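Local coordinates for protein glucokinase (Enterococcus faecalis, PDB 2QM1) that probably phosphorylates glucose with ATP as a ROK-family glucokinase and binds a zinc ion and a magnesium ion, at residues Ile9-Gly14 / Glu52-Arg57. Residues are numbered along the deposited sequence; the frame is centred on the assembly and turned at random.
Sequences IGIDLG and ESIRHR
Helix 46-60 packs on one face of the mixed five-stranded sheet in the actin-like ATPase fold of this ROK protein, and within 52-57 it is I54 that meets strand 7-13. I9 and I11, two apart on that strand, turn their side chains to the helix, with G10 between them. The buried methyl CD1 of I54 serves both: it meets CD1 of I11 end to end at 3.8 Å and lies 4.2 Å from CG2 of I9. A second touch at I9 is looser, its CD1 standing 4.4 Å from CG2 of I54. The long branch of I54 leaves the helix beside the backbone N (chi1 -74°) and runs on nearly extended (chi2 163°), which carries its terminal methyl down to the sheet and lets the backbones stay well apart, I9 CA to I54 CA being 9.1 Å. I11 also offers its CG1-CD1 branch; the two side chains meet at a slant, end methyl to end methyl. The contact is entirely apolar and small, 115 Å² summed over both sides.

Helix 46-60 belongs to the crossover that leads from edge strand 29-36 to the inner, parallel strand 68-75, and it passes over 17-24 and 7-13 on the way. Backbone hydrogen bonds hold strand 7-13 in the sheet, joining I9 with G70 and G72, and I11 with G72 and G74, on the 68-75 side, and G10 with A21 on the 17-24 side. I11 also packs on I18, F20 and I71, while I9 rests on F68. W33 NE1 donates a hydrogen bond to S53 OG, and R57 NH2 hydrogen-bonds to OE1 of Q31, tying the helix to strand 29-36; on another flank I54 touches L108 of helix 100-108.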
# COMPACT_ATOMS: atom_id res chain seq x y z
N ILE B 9 -2.87 19.14 -22.46
CA ILE B 9 -1.44 19.05 -22.66
C ILE B 9 -0.84 18.18 -21.55
O ILE B 9 -1.13 18.37 -20.36
CB ILE B 9 -0.78 20.47 -22.66
CG1 ILE B 9 -1.25 21.29 -23.87
CG2 ILE B 9 0.81 20.34 -22.65
CD1 ILE B 9 -1.02 22.82 -23.78
N GLY B 10 0.01 17.23 -21.93
CA GLY B 10 0.81 16.49 -20.93
C GLY B 10 2.29 16.80 -21.05
O GLY B 10 2.80 16.96 -22.14
N ILE B 11 2.98 16.90 -19.92
CA ILE B 11 4.41 17.16 -19.88
C ILE B 11 5.05 16.02 -19.12
O ILE B 11 4.61 15.69 -18.00
CB ILE B 11 4.77 18.50 -19.21
CG1 ILE B 11 4.08 19.65 -19.97
CG2 ILE B 11 6.33 18.66 -19.11
CD1 ILE B 11 3.68 20.94 -19.10
N ASP B 12 6.08 15.45 -19.73
CA ASP B 12 6.88 14.42 -19.11
C ASP B 12 8.32 14.95 -18.90
O ASP B 12 9.18 14.87 -19.79
CB ASP B 12 6.76 13.14 -19.96
CG ASP B 12 7.59 12.01 -19.44
OD1 ASP B 12 8.28 12.22 -18.42
OD2 ASP B 12 7.59 10.91 -20.07
N LEU B 13 8.55 15.49 -17.71
CA LEU B 13 9.81 16.14 -17.35
C LEU B 13 10.80 15.10 -16.84
O LEU B 13 10.62 14.57 -15.74
CB LEU B 13 9.58 17.21 -16.24
CG LEU B 13 10.83 17.78 -15.54
CD1 LEU B 13 11.83 18.42 -16.52
CD2 LEU B 13 10.56 18.77 -14.32
N GLY B 14 11.84 14.79 -17.63
CA GLY B 14 12.86 13.81 -17.21
C GLY B 14 14.23 14.43 -17.03
O GLY B 14 14.46 15.56 -17.44
N GLU B 52 8.22 28.49 -22.28
CA GLU B 52 8.62 28.86 -23.63
C GLU B 52 8.26 27.85 -24.71
O GLU B 52 7.84 28.26 -25.78
CB GLU B 52 10.11 29.17 -23.71
CG GLU B 52 10.60 29.59 -25.08
CD GLU B 52 9.76 30.70 -25.74
OE1 GLU B 52 9.64 30.67 -26.98
OE2 GLU B 52 9.23 31.60 -25.05
N SER B 53 8.48 26.56 -24.45
CA SER B 53 8.21 25.54 -25.46
C SER B 53 6.69 25.47 -25.77
O SER B 53 6.29 25.31 -26.91
CB SER B 53 8.75 24.19 -24.99
OG SER B 53 8.43 23.15 -25.91
N ILE B 54 5.85 25.61 -24.74
CA ILE B 54 4.41 25.62 -24.95
C ILE B 54 3.93 26.92 -25.60
O ILE B 54 3.11 26.90 -26.52
CB ILE B 54 3.66 25.33 -23.64
CG1 ILE B 54 3.79 23.84 -23.28
CG2 ILE B 54 2.17 25.78 -23.72
CD1 ILE B 54 3.45 23.57 -21.88
N ARG B 55 4.43 28.05 -25.16
CA ARG B 55 4.06 29.29 -25.80
C ARG B 55 4.39 29.21 -27.31
O ARG B 55 3.58 29.58 -28.16
CB ARG B 55 4.80 30.46 -25.18
CG ARG B 55 4.26 30.88 -23.83
CD ARG B 55 5.09 32.04 -23.31
NE ARG B 55 4.61 32.56 -22.02
CZ ARG B 55 5.35 33.29 -21.19
NH1 ARG B 55 6.60 33.58 -21.50
NH2 ARG B 55 4.84 33.72 -20.04
N HIS B 56 5.60 28.71 -27.63
CA HIS B 56 6.08 28.69 -29.02
C HIS B 56 5.28 27.74 -29.92
O HIS B 56 5.15 28.01 -31.11
CB HIS B 56 7.57 28.33 -29.07
CG HIS B 56 8.19 28.43 -30.44
ND1 HIS B 56 8.58 29.63 -30.99
CD2 HIS B 56 8.47 27.48 -31.36
CE1 HIS B 56 9.10 29.41 -32.19
NE2 HIS B 56 9.04 28.11 -32.43
N ARG B 57 4.75 26.66 -29.35
CA ARG B 57 4.02 25.61 -30.10
C ARG B 57 2.65 26.17 -30.44
O ARG B 57 2.15 26.12 -31.60
CB ARG B 57 3.90 24.34 -29.25
CG ARG B 57 3.33 23.11 -29.97
CD ARG B 57 4.42 22.56 -30.88
NE ARG B 57 3.92 21.40 -31.61
CZ ARG B 57 4.69 20.49 -32.19
NH1 ARG B 57 6.03 20.65 -32.20
NH2 ARG B 57 4.11 19.48 -32.83